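Local coordinates for protein vacuolar aminopeptidase 1 (Saccharomyces cerevisiae, PDB 5JGF) that removes amino acids, preferably neutral or hydrophobic ones, from the N-terminus of peptides in the vacuole and is the major cargo of the cytoplasm-to-vacuole targeting pathway, at residues A81-G89 against F456-R464; W335-D344 against T414-A425. All coordinates share one frame; numbering follows the deposited sequence.

Interaction 1: A81-G89 against F456-R464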
ATOM      1  N   ALA D  81      15.001  18.586  63.420  1.00 21.35           N
ATOM      2  CA  ALA D  81      14.518  18.880  62.073  1.00 21.37           C
ATOM      3  C   ALA D  81      15.576  19.316  61.068  1.00 23.02           C
ATOM      4  O   ALA D  81      15.587  18.848  59.926  1.00 21.12           O
ATOM      5  CB  ALA D  81      13.421  19.932  62.144  1.00 22.06           C
ATOM      6  N   GLU D  82      16.458  20.216  61.483  1.00 21.50           N
ATOM      7  CA  GLU D  82      17.498  20.724  60.599  1.00 22.07           C
ATOM      8  C   GLU D  82      18.464  19.656  60.088  1.00 20.33           C
ATOM      9  O   GLU D  82      19.159  19.870  59.094  1.00 20.28           O
ATOM     10  CB  GLU D  82      18.269  21.846  61.302  1.00 25.61           C
ATOM     11  CG  GLU D  82      17.395  23.042  61.682  1.00 30.38           C
ATOM     12  CD  GLU D  82      16.502  22.796  62.902  1.00 34.57           C
ATOM     13  OE1 GLU D  82      15.558  23.593  63.102  1.00 38.43           O
ATOM     14  OE2 GLU D  82      16.736  21.833  63.668  1.00 29.93           O
ATOM     15  N   LYS D  83      18.508  18.511  60.761  1.00 18.39           N
ATOM     16  CA  LYS D  83      19.387  17.419  60.350  1.00 18.82           C
ATOM     17  C   LYS D  83      18.813  16.658  59.153  1.00 18.05           C
ATOM     18  O   LYS D  83      19.526  15.912  58.476  1.00 16.65           O
ATOM     19  CB  LYS D  83      19.608  16.456  61.515  1.00 19.32           C
ATOM     20  CG  LYS D  83      20.595  16.989  62.544  1.00 21.57           C
ATOM     21  CD  LYS D  83      21.985  17.051  61.935  1.00 24.58           C
ATOM     22  CE  LYS D  83      22.991  17.698  62.859  1.00 28.72           C
ATOM     23  NZ  LYS D  83      24.349  17.660  62.245  1.00 28.31           N
ATOM     24  N   GLY D  84      17.523  16.858  58.906  1.00 17.61           N
ATOM     25  CA  GLY D  84      16.864  16.196  57.796  1.00 17.96           C
ATOM     26  C   GLY D  84      16.833  14.687  57.931  1.00 19.14           C
ATOM     27  O   GLY D  84      17.083  14.136  59.007  1.00 19.21           O
ATOM     28  N   VAL D  85      16.522  14.011  56.829  1.00 17.40           N
ATOM     29  CA  VAL D  85      16.457  12.557  56.817  1.00 15.66           C
ATOM     30  C   VAL D  85      17.289  12.009  55.659  1.00 16.46           C
ATOM     31  O   VAL D  85      17.257  12.554  54.554  1.00 15.75           O
ATOM     32  CB  VAL D  85      14.995  12.070  56.654  1.00 15.90           C
ATOM     33  CG1 VAL D  85      14.931  10.557  56.766  1.00 15.37           C
ATOM     34  CG2 VAL D  85      14.106  12.725  57.705  1.00 15.16           C
ATOM     35  N   GLY D  86      18.049  10.948  55.929  1.00 13.98           N
ATOM     36  CA  GLY D  86      18.861  10.310  54.904  1.00 14.59           C
ATOM     37  C   GLY D  86      18.040   9.128  54.436  1.00 14.42           C
ATOM     38  O   GLY D  86      17.855   8.166  55.183  1.00 13.11           O
ATOM     39  N   VAL D  87      17.558   9.189  53.197  1.00 14.69           N
ATOM     40  CA  VAL D  87      16.681   8.148  52.669  1.00 14.31           C
ATOM     41  C   VAL D  87      17.140   7.384  51.433  1.00 13.67           C
ATOM     42  O   VAL D  87      17.759   7.949  50.533  1.00 14.82           O
ATOM     43  CB  VAL D  87      15.306   8.752  52.275  1.00 13.32           C
ATOM     44  CG1 VAL D  87      14.367   7.648  51.801  1.00 13.13           C
ATOM     45  CG2 VAL D  87      14.704   9.530  53.437  1.00 12.95           C
ATOM     46  N   ILE D  88      16.824   6.093  51.402  1.00 13.44           N
ATOM     47  CA  ILE D  88      17.077   5.285  50.216  1.00 14.39           C
ATOM     48  C   ILE D  88      15.733   4.634  49.924  1.00 13.20           C
ATOM     49  O   ILE D  88      15.186   3.910  50.761  1.00 12.57           O
ATOM     50  CB  ILE D  88      18.119   4.162  50.404  1.00 14.11           C
ATOM     51  CG1 ILE D  88      19.505   4.751  50.666  1.00 15.52           C
ATOM     52  CG2 ILE D  88      18.184   3.319  49.118  1.00 15.38           C
ATOM     53  CD1 ILE D  88      20.605   3.703  50.748  1.00 13.44           C
ATOM     54  N   GLY D  89      15.181   4.916  48.749  1.00 13.27           N
ATOM     55  CA  GLY D  89      13.905   4.332  48.381  1.00 13.74           C
ATOM     56  C   GLY D  89      14.066   3.407  47.191  1.00 14.93           C
ATOM     57  O   GLY D  89      14.667   3.789  46.192  1.00 13.23           O
ATOM     58  N   PHE D 456      26.135   2.495  49.328  1.00 15.69           N
ATOM     59  CA  PHE D 456      25.015   2.850  50.197  1.00 14.37           C
ATOM     60  C   PHE D 456      25.439   2.976  51.656  1.00 17.40           C
ATOM     61  O   PHE D 456      24.889   3.791  52.401  1.00 17.18           O
ATOM     62  CB  PHE D 456      23.899   1.809  50.069  1.00 16.11           C
ATOM     63  CG  PHE D 456      23.210   1.816  48.729  1.00 15.62           C
ATOM     64  CD1 PHE D 456      22.836   0.623  48.120  1.00 14.82           C
ATOM     65  CD2 PHE D 456      22.930   3.016  48.084  1.00 16.00           C
ATOM     66  CE1 PHE D 456      22.194   0.623  46.882  1.00 15.77           C
ATOM     67  CE2 PHE D 456      22.287   3.028  46.844  1.00 17.24           C
ATOM     68  CZ  PHE D 456      21.921   1.831  46.245  1.00 15.83           C
ATOM     69  N   ASN D 457      26.410   2.164  52.060  1.00 16.44           N
ATOM     70  CA  ASN D 457      26.915   2.204  53.429  1.00 19.64           C
ATOM     71  C   ASN D 457      27.595   3.559  53.601  1.00 19.49           C
ATOM     72  O   ASN D 457      27.398   4.248  54.607  1.00 19.46           O
ATOM     73  CB  ASN D 457      27.924   1.076  53.660  1.00 21.28           C
ATOM     74  CG  ASN D 457      28.354   0.962  55.117  1.00 26.51           C
ATOM     75  OD1 ASN D 457      29.503   0.644  55.410  1.00 31.55           O
ATOM     76  ND2 ASN D 457      27.426   1.205  56.033  1.00 27.48           N
ATOM     77  N   GLY D 458      28.383   3.939  52.598  1.00 17.37           N
ATOM     78  CA  GLY D 458      29.072   5.218  52.632  1.00 17.49           C
ATOM     79  C   GLY D 458      28.091   6.376  52.676  1.00 17.86           C
ATOM     80  O   GLY D 458      28.366   7.415  53.282  1.00 16.94           O
ATOM     81  N   PHE D 459      26.942   6.203  52.027  1.00 17.04           N
ATOM     82  CA  PHE D 459      25.914   7.237  52.014  1.00 16.36           C
ATOM     83  C   PHE D 459      25.388   7.501  53.424  1.00 16.80           C
ATOM     84  O   PHE D 459      25.332   8.648  53.868  1.00 16.99           O
ATOM     85  CB  PHE D 459      24.742   6.824  51.118  1.00 15.65           C
ATOM     86  CG  PHE D 459      23.516   7.681  51.295  1.00 15.41           C
ATOM     87  CD1 PHE D 459      23.479   8.980  50.800  1.00 14.96           C
ATOM     88  CD2 PHE D 459      22.405   7.194  51.979  1.00 15.59           C
ATOM     89  CE1 PHE D 459      22.348   9.783  50.981  1.00 14.99           C
ATOM     90  CE2 PHE D 459      21.273   7.987  52.167  1.00 13.72           C
ATOM     91  CZ  PHE D 459      21.244   9.283  51.666  1.00 12.77           C
ATOM     92  N   PHE D 460      24.993   6.444  54.126  1.00 17.27           N
ATOM     93  CA  PHE D 460      24.464   6.616  55.476  1.00 16.61           C
ATOM     94  C   PHE D 460      25.503   7.212  56.422  1.00 18.64           C
ATOM     95  O   PHE D 460      25.180   8.041  57.273  1.00 16.98           O
ATOM     96  CB  PHE D 460      23.948   5.285  56.027  1.00 15.82           C
ATOM     97  CG  PHE D 460      22.645   4.846  55.417  1.00 16.08           C
ATOM     98  CD1 PHE D 460      21.539   5.689  55.434  1.00 14.68           C
ATOM     99  CD2 PHE D 460      22.518   3.587  54.837  1.00 15.65           C
ATOM    100  CE1 PHE D 460      20.324   5.290  54.886  1.00 14.62           C
ATOM    101  CE2 PHE D 460      21.304   3.176  54.286  1.00 16.14           C
ATOM    102  CZ  PHE D 460      20.207   4.030  54.312  1.00 13.36           C
ATOM    103  N   LYS D 461      26.752   6.802  56.259  1.00 18.82           N
ATOM    104  CA  LYS D 461      27.817   7.308  57.112  1.00 21.92           C
ATOM    105  C   LYS D 461      28.180   8.768  56.872  1.00 22.43           C
ATOM    106  O   LYS D 461      28.353   9.531  57.823  1.00 20.98           O
ATOM    107  CB  LYS D 461      29.089   6.478  56.928  1.00 24.54           C
ATOM    108  CG  LYS D 461      29.062   5.089  57.521  1.00 29.38           C
ATOM    109  CD  LYS D 461      30.368   4.376  57.199  1.00 35.07           C
ATOM    110  CE  LYS D 461      30.449   3.015  57.860  1.00 38.16           C
ATOM    111  NZ  LYS D 461      31.681   2.280  57.448  1.00 41.56           N
ATOM    112  N   HIS D 462      28.269   9.166  55.605  1.00 21.66           N
ATOM    113  CA  HIS D 462      28.714  10.517  55.284  1.00 22.88           C
ATOM    114  C   HIS D 462      27.812  11.521  54.563  1.00 20.00           C
ATOM    115  O   HIS D 462      28.242  12.648  54.329  1.00 17.56           O
ATOM    116  CB  HIS D 462      30.025  10.410  54.498  1.00 27.43           C
ATOM    117  CG  HIS D 462      31.004   9.441  55.088  1.00 33.87           C
ATOM    118  ND1 HIS D 462      31.481   8.351  54.393  1.00 36.95           N
ATOM    119  CD2 HIS D 462      31.593   9.398  56.306  1.00 36.91           C
ATOM    120  CE1 HIS D 462      32.322   7.678  55.157  1.00 39.48           C
ATOM    121  NE2 HIS D 462      32.409   8.292  56.324  1.00 39.29           N
ATOM    122  N   TRP D 463      26.583  11.158  54.211  1.00 17.76           N
ATOM    123  CA  TRP D 463      25.750  12.118  53.483  1.00 16.70           C
ATOM    124  C   TRP D 463      25.503  13.429  54.229  1.00 17.92           C
ATOM    125  O   TRP D 463      25.524  14.502  53.625  1.00 17.20           O
ATOM    126  CB  TRP D 463      24.400  11.503  53.090  1.00 14.90           C
ATOM    127  CG  TRP D 463      23.368  11.540  54.172  1.00 14.11           C
ATOM    128  CD1 TRP D 463      23.144  10.592  55.128  1.00 13.97           C
ATOM    129  CD2 TRP D 463      22.444  12.600  54.432  1.00 15.06           C
ATOM    130  NE1 TRP D 463      22.135  10.997  55.968  1.00 15.57           N
ATOM    131  CE2 TRP D 463      21.690  12.228  55.566  1.00 15.53           C
ATOM    132  CE3 TRP D 463      22.181  13.833  53.818  1.00 16.00           C
ATOM    133  CZ2 TRP D 463      20.684  13.045  56.100  1.00 16.80           C
ATOM    134  CZ3 TRP D 463      21.181  14.646  54.349  1.00 17.89           C
ATOM    135  CH2 TRP D 463      20.446  14.245  55.481  1.00 16.39           C
ATOM    136  N   ARG D 464      25.265  13.351  55.534  1.00 17.30           N
ATOM    137  CA  ARG D 464      24.996  14.559  56.311  1.00 19.63           C
ATOM    138  C   ARG D 464      26.189  15.511  56.273  1.00 19.72           C
ATOM    139  O   ARG D 464      26.026  16.708  56.027  1.00 20.27           O
ATOM    140  CB  ARG D 464      24.652  14.194  57.762  1.00 17.45           C
ATOM    141  CG  ARG D 464      24.183  15.367  58.631  1.00 17.41           C
ATOM    142  CD  ARG D 464      22.932  16.047  58.076  1.00 15.42           C
ATOM    143  NE  ARG D 464      23.252  17.141  57.163  1.00 15.62           N
ATOM    144  CZ  ARG D 464      22.354  17.835  56.469  1.00 17.26           C
ATOM    145  NH1 ARG D 464      21.060  17.556  56.567  1.00 16.42           N
ATOM    146  NH2 ARG D 464      22.750  18.824  55.679  1.00 18.31           N
TER
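Ile88 points at the helix and packs against three phenylalanines. Its CD1 lies 3.6 Å from Phe460 CZ and equally near Phe456 CD2. CG1 and Phe459 CE2 are 4.0 Å apart. With CG1 anti to the carbonyl carbon (chi1 -66°) and an extended chi2, Ile88 sends CD1 between the Phe456 and Phe460 rings. Packing is tight at Gly86, whose CA lies 3.1 Å above the plane of the Trp463 indole, toward its rim. A CB on Gly86 would clash with Trp463 NE1. The bare backbone lets the indole lie close to the strand, and Arg464 CB sits over its opposite face. The Phe460 ring turns an edge to Gly86 O.

The end at Lys83 and Arg464 is looser and partly exposed. Arg464 NH1 donates to Lys83 O at 2.9 Å with an angle of 156°. The oxygen lies near the guanidinium plane, but the donor stands above the carbonyl plane. Bends at chi2 and chi3 fold the arginine chain back to this oxygen, and NH2 forms a salt bridge with Asp468. A methionine in place of Arg464 would probably leave Lys83 O without this donor and Asp468 without its salt-bridge mate. The aliphatic part of Lys83 meets that of Arg464, CD to CD, at 4.1 Å.

Helix residues 456-464 run nearly antiparallel to strand 86-89, with their axes 9.1 Å apart. Helix 261-278 touches Ile88 and Phe456 as well. This is the helix-on-sheet layering of the alpha/beta catalytic domain of M18 zinc aminopeptidases.

Interaction 2: W335-D344 against T414-A425. With ZN (zinc ion), chain K.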
ATOM      1  N   TRP D 335      12.323  18.037  55.483  1.00 15.55           N
ATOM      2  CA  TRP D 335      12.538  17.648  54.097  1.00 15.88           C
ATOM      3  C   TRP D 335      13.463  18.584  53.334  1.00 16.39           C
ATOM      4  O   TRP D 335      14.222  18.138  52.472  1.00 14.31           O
ATOM      5  CB  TRP D 335      11.188  17.502  53.389  1.00 16.47           C
ATOM      6  CG  TRP D 335      10.427  16.308  53.897  1.00 18.34           C
ATOM      7  CD1 TRP D 335       9.208  16.308  54.514  1.00 17.37           C
ATOM      8  CD2 TRP D 335      10.865  14.943  53.870  1.00 18.17           C
ATOM      9  NE1 TRP D 335       8.862  15.027  54.876  1.00 17.50           N
ATOM     10  CE2 TRP D 335       9.862  14.170  54.495  1.00 19.64           C
ATOM     11  CE3 TRP D 335      12.010  14.298  53.381  1.00 18.72           C
ATOM     12  CZ2 TRP D 335       9.968  12.782  54.644  1.00 19.18           C
ATOM     13  CZ3 TRP D 335      12.116  12.917  53.528  1.00 20.41           C
ATOM     14  CH2 TRP D 335      11.099  12.176  54.157  1.00 19.73           C
ATOM     15  N   ALA D 336      13.426  19.874  53.654  1.00 15.44           N
ATOM     16  CA  ALA D 336      14.296  20.825  52.975  1.00 16.50           C
ATOM     17  C   ALA D 336      15.755  20.461  53.240  1.00 17.07           C
ATOM     18  O   ALA D 336      16.634  20.754  52.429  1.00 17.13           O
ATOM     19  CB  ALA D 336      14.008  22.246  53.453  1.00 16.97           C
ATOM     20  N   ASN D 337      16.005  19.806  54.370  1.00 14.61           N
ATOM     21  CA  ASN D 337      17.360  19.408  54.744  1.00 16.10           C
ATOM     22  C   ASN D 337      17.655  17.930  54.507  1.00 15.98           C
ATOM     23  O   ASN D 337      18.670  17.421  54.975  1.00 15.17           O
ATOM     24  CB  ASN D 337      17.605  19.726  56.226  1.00 17.01           C
ATOM     25  CG  ASN D 337      17.785  21.208  56.483  1.00 18.23           C
ATOM     26  OD1 ASN D 337      18.816  21.790  56.134  1.00 17.01           O
ATOM     27  ND2 ASN D 337      16.779  21.832  57.089  1.00 17.50           N
ATOM     28  N   SER D 338      16.781  17.248  53.770  1.00 16.57           N
ATOM     29  CA  SER D 338      16.949  15.821  53.511  1.00 14.81           C
ATOM     30  C   SER D 338      17.514  15.481  52.134  1.00 15.21           C
ATOM     31  O   SER D 338      17.520  16.306  51.224  1.00 14.71           O
ATOM     32  CB  SER D 338      15.603  15.102  53.665  1.00 15.22           C
ATOM     33  OG  SER D 338      15.023  15.324  54.942  1.00 14.26           O
ATOM     34  N   ILE D 339      17.994  14.249  52.002  1.00 14.92           N
ATOM     35  CA  ILE D 339      18.517  13.743  50.738  1.00 13.57           C
ATOM     36  C   ILE D 339      17.898  12.370  50.522  1.00 15.12           C
ATOM     37  O   ILE D 339      18.009  11.486  51.373  1.00 14.71           O
ATOM     38  CB  ILE D 339      20.062  13.592  50.745  1.00 14.75           C
ATOM     39  CG1 ILE D 339      20.734  14.968  50.658  1.00 14.66           C
ATOM     40  CG2 ILE D 339      20.504  12.718  49.565  1.00 16.52           C
ATOM     41  CD1 ILE D 339      20.444  15.732  49.371  1.00 13.09           C
ATOM     42  N   ILE D 340      17.224  12.197  49.392  1.00 13.53           N
ATOM     43  CA  ILE D 340      16.608  10.920  49.083  1.00 12.92           C
ATOM     44  C   ILE D 340      17.336  10.284  47.910  1.00 14.55           C
ATOM     45  O   ILE D 340      17.527  10.918  46.873  1.00 14.16           O
ATOM     46  CB  ILE D 340      15.120  11.074  48.678  1.00 12.42           C
ATOM     47  CG1 ILE D 340      14.313  11.689  49.826  1.00 14.48           C
ATOM     48  CG2 ILE D 340      14.543   9.710  48.302  1.00 13.27           C
ATOM     49  CD1 ILE D 340      12.838  11.926  49.483  1.00 11.83           C
ATOM     50  N   LEU D 341      17.774   9.044  48.085  1.00 13.27           N
ATOM     51  CA  LEU D 341      18.411   8.337  46.989  1.00 14.81           C
ATOM     52  C   LEU D 341      17.332   7.403  46.474  1.00 13.93           C
ATOM     53  O   LEU D 341      16.896   6.501  47.188  1.00 15.36           O
ATOM     54  CB  LEU D 341      19.616   7.501  47.449  1.00 14.44           C
ATOM     55  CG  LEU D 341      20.862   8.184  48.023  1.00 14.14           C
ATOM     56  CD1 LEU D 341      21.996   7.165  48.109  1.00 14.62           C
ATOM     57  CD2 LEU D 341      21.278   9.354  47.140  1.00 13.81           C
ATOM     58  N   SER D 342      16.866   7.650  45.257  1.00 13.39           N
ATOM     59  CA  SER D 342      15.868   6.788  44.640  1.00 13.47           C
ATOM     60  C   SER D 342      16.722   5.732  43.949  1.00 15.09           C
ATOM     61  O   SER D 342      17.276   5.982  42.880  1.00 13.87           O
ATOM     62  CB  SER D 342      15.052   7.566  43.608  1.00 13.88           C
ATOM     63  OG  SER D 342      14.197   6.696  42.890  1.00 14.11           O
ATOM     64  N   ALA D 343      16.845   4.566  44.576  1.00 15.00           N
ATOM     65  CA  ALA D 343      17.680   3.500  44.042  1.00 14.67           C
ATOM     66  C   ALA D 343      16.909   2.480  43.223  1.00 15.31           C
ATOM     67  O   ALA D 343      16.196   1.640  43.768  1.00 14.15           O
ATOM     68  CB  ALA D 343      18.422   2.801  45.185  1.00 16.22           C
ATOM     69  N   ASP D 344      17.059   2.569  41.905  1.00 14.24           N
ATOM     70  CA  ASP D 344      16.401   1.648  40.991  1.00 12.72           C
ATOM     71  C   ASP D 344      17.436   1.290  39.931  1.00 12.58           C
ATOM     72  O   ASP D 344      18.168   2.153  39.446  1.00 13.86           O
ATOM     73  CB  ASP D 344      15.181   2.310  40.339  1.00 12.46           C
ATOM     74  CG  ASP D 344      14.226   1.299  39.726  1.00 12.88           C
ATOM     75  OD1 ASP D 344      14.578   0.105  39.680  1.00 12.52           O
ATOM     76  OD2 ASP D 344      13.123   1.699  39.290  1.00 12.40           O
ATOM     77  N   THR D 414      10.980   5.970  37.238  1.00 17.67           N
ATOM     78  CA  THR D 414      11.248   5.470  38.583  1.00 15.84           C
ATOM     79  C   THR D 414      10.330   6.203  39.557  1.00 16.01           C
ATOM     80  O   THR D 414       9.536   7.051  39.153  1.00 16.03           O
ATOM     81  CB  THR D 414      12.695   5.753  39.029  1.00 15.94           C
ATOM     82  OG1 THR D 414      12.843   7.156  39.268  1.00 16.21           O
ATOM     83  CG2 THR D 414      13.694   5.317  37.963  1.00 15.72           C
ATOM     84  N   ILE D 415      10.452   5.877  40.839  1.00 14.91           N
ATOM     85  CA  ILE D 415       9.644   6.519  41.869  1.00 14.05           C
ATOM     86  C   ILE D 415      10.290   7.842  42.282  1.00 13.39           C
ATOM     87  O   ILE D 415       9.732   8.586  43.087  1.00 12.54           O
ATOM     88  CB  ILE D 415       9.537   5.633  43.132  1.00 13.94           C
ATOM     89  CG1 ILE D 415      10.931   5.406  43.723  1.00 15.01           C
ATOM     90  CG2 ILE D 415       8.884   4.298  42.788  1.00 14.73           C
ATOM     91  CD1 ILE D 415      10.941   4.564  44.992  1.00 16.68           C
ATOM     92  N   GLY D 416      11.469   8.119  41.729  1.00 11.88           N
ATOM     93  CA  GLY D 416      12.202   9.330  42.073  1.00 13.69           C
ATOM     94  C   GLY D 416      11.410  10.624  42.049  1.00 14.13           C
ATOM     95  O   GLY D 416      11.320  11.321  43.066  1.00 14.52           O
ATOM     96  N   PRO D 417      10.850  10.993  40.890  1.00 13.19           N
ATOM     97  CA  PRO D 417      10.066  12.224  40.774  1.00 12.52           C
ATOM     98  C   PRO D 417       8.908  12.281  41.773  1.00 13.89           C
ATOM     99  O   PRO D 417       8.600  13.344  42.313  1.00 13.76           O
ATOM    100  CB  PRO D 417       9.599  12.191  39.324  1.00 12.62           C
ATOM    101  CG  PRO D 417      10.772  11.558  38.630  1.00 13.88           C
ATOM    102  CD  PRO D 417      11.125  10.414  39.560  1.00 13.26           C
ATOM    103  N   SER D 418       8.272  11.136  42.016  1.00 12.54           N
ATOM    104  CA  SER D 418       7.158  11.073  42.958  1.00 13.98           C
ATOM    105  C   SER D 418       7.632  11.411  44.374  1.00 14.35           C
ATOM    106  O   SER D 418       7.034  12.247  45.051  1.00 12.85           O
ATOM    107  CB  SER D 418       6.519   9.678  42.957  1.00 12.84           C
ATOM    108  OG  SER D 418       5.860   9.410  41.730  1.00 16.29           O
ATOM    109  N   LEU D 419       8.707  10.765  44.818  1.00 13.68           N
ATOM    110  CA  LEU D 419       9.221  11.025  46.164  1.00 14.46           C
ATOM    111  C   LEU D 419       9.682  12.474  46.326  1.00 15.06           C
ATOM    112  O   LEU D 419       9.408  13.106  47.345  1.00 15.59           O
ATOM    113  CB  LEU D 419      10.370  10.066  46.496  1.00 13.67           C
ATOM    114  CG  LEU D 419      10.014   8.577  46.568  1.00 14.98           C
ATOM    115  CD1 LEU D 419      11.241   7.783  46.987  1.00 14.88           C
ATOM    116  CD2 LEU D 419       8.873   8.360  47.560  1.00 14.24           C
ATOM    117  N   ALA D 420      10.368  13.004  45.317  1.00 14.99           N
ATOM    118  CA  ALA D 420      10.851  14.383  45.372  1.00 15.02           C
ATOM    119  C   ALA D 420       9.698  15.383  45.459  1.00 16.01           C
ATOM    120  O   ALA D 420       9.740  16.334  46.246  1.00 15.34           O
ATOM    121  CB  ALA D 420      11.712  14.683  44.145  1.00 15.26           C
ATOM    122  N   SER D 421       8.668  15.166  44.649  1.00 14.11           N
ATOM    123  CA  SER D 421       7.513  16.055  44.624  1.00 14.62           C
ATOM    124  C   SER D 421       6.690  15.965  45.901  1.00 15.31           C
ATOM    125  O   SER D 421       6.223  16.977  46.422  1.00 14.13           O
ATOM    126  CB  SER D 421       6.617  15.715  43.427  1.00 15.98           C
ATOM    127  OG  SER D 421       7.339  15.838  42.215  1.00 22.64           O
ATOM    128  N   GLN D 422       6.515  14.745  46.396  1.00 14.10           N
ATOM    129  CA  GLN D 422       5.727  14.508  47.597  1.00 16.00           C
ATOM    130  C   GLN D 422       6.375  15.069  48.861  1.00 16.83           C
ATOM    131  O   GLN D 422       5.684  15.588  49.738  1.00 16.80           O
ATOM    132  CB  GLN D 422       5.469  13.006  47.748  1.00 15.47           C
ATOM    133  CG  GLN D 422       4.589  12.450  46.626  1.00 15.71           C
ATOM    134  CD  GLN D 422       4.562  10.932  46.554  1.00 17.49           C
ATOM    135  OE1 GLN D 422       4.079  10.364  45.571  1.00 16.17           O
ATOM    136  NE2 GLN D 422       5.073  10.265  47.588  1.00 15.64           N
ATOM    137  N   THR D 423       7.697  14.978  48.948  1.00 15.39           N
ATOM    138  CA  THR D 423       8.412  15.468  50.128  1.00 16.61           C
ATOM    139  C   THR D 423       8.968  16.878  49.973  1.00 18.37           C
ATOM    140  O   THR D 423       9.018  17.644  50.939  1.00 16.70           O
ATOM    141  CB  THR D 423       9.594  14.548  50.487  1.00 14.84           C
ATOM    142  OG1 THR D 423      10.539  14.550  49.410  1.00 15.08           O
ATOM    143  CG2 THR D 423       9.114  13.120  50.741  1.00 16.03           C
ATOM    144  N   GLY D 424       9.389  17.217  48.758  1.00 17.25           N
ATOM    145  CA  GLY D 424       9.975  18.522  48.513  1.00 16.40           C
ATOM    146  C   GLY D 424      11.477  18.437  48.744  1.00 16.03           C
ATOM    147  O   GLY D 424      12.188  19.439  48.675  1.00 16.77           O
ATOM    148  N   ALA D 425      11.957  17.224  49.012  1.00 15.32           N
ATOM    149  CA  ALA D 425      13.375  16.985  49.271  1.00 14.72           C
ATOM    150  C   ALA D 425      14.170  16.673  48.010  1.00 15.61           C
ATOM    151  O   ALA D 425      13.669  16.024  47.094  1.00 15.39           O
ATOM    152  CB  ALA D 425      13.536  15.835  50.264  1.00 11.77           C
TER
HETATM  153 ZN    ZN K 601      12.896  -0.774  38.689  1.00 15.68          ZN
HETATM  154  O   HOH W   1      11.997   3.224  41.252  1.00 16.10           O
HETATM  155  O   HOH W   2      14.375  -0.155  36.879  1.00 13.45           O
HETATM  156  O   HOH W   3      11.306  -0.595  37.414  1.00 22.31           O
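Strand 339-343 and helix 416-423 run nearly antiparallel, at 159°, with axes 8.9 Å apart. The helix packs on the central mixed sheet of the M18 alpha/beta domain, and the zinc site lies where 335-344 ends and 414-425 begins.

At the other end Thr423 stands over a face of Trp335. Its CG2 makes a CH-pi contact 3.8 Å from the six-ring centroid, almost on the ring normal. Thr423 OG1 donates to Leu419 O and accepts from Ala425 N, the latter forming an ST turn. These bonds fix the threonine with its methyl to the indole. Ala425 CB packs against Trp335 CE3. In the middle, Ile340 lays CG2 4.0 Å from Leu419 CD1 and brings CD1 to Thr423 OG1.

Ser342 OG, anti to its own N (chi1 173°), lies close to Gly416 N, but the angle is too poor for a bond. Asp429 bonds to both Ser342 OG and Thr414 OG1. Thr414 OG1 also caps the helix by accepting from Gly416 N at 3.0 Å.

Asp344 binds zinc alongside His91 and Asp262. A water donates to Asp344 OD2 at 2.7 Å and accepts from Ile415 N at 3.1 Å.

In the fold
Interactions 1 and 2 meet through neighbouring parallel strands of the same mixed sheet, 86-91 and 339-347. Val87 O and Leu341 N are 2.7 Å apart, a probable hydrogen bond. The centres of the two contacts are about 12 Å apart. The two helices lie on opposite faces of strand 339-347: Ile339 and Leu341 meet helix 448-468, while Ile340 and Ser342 face helix 416-423. Both contacts are largely buried. Interaction 1 is mainly aromatic and aliphatic, with one arginine bond at its partly exposed end. Interaction 2 is apolar at its far end and polar near the metal, where a water and a zinc ligand take part. It also meets a second subunit, another copy of the protein.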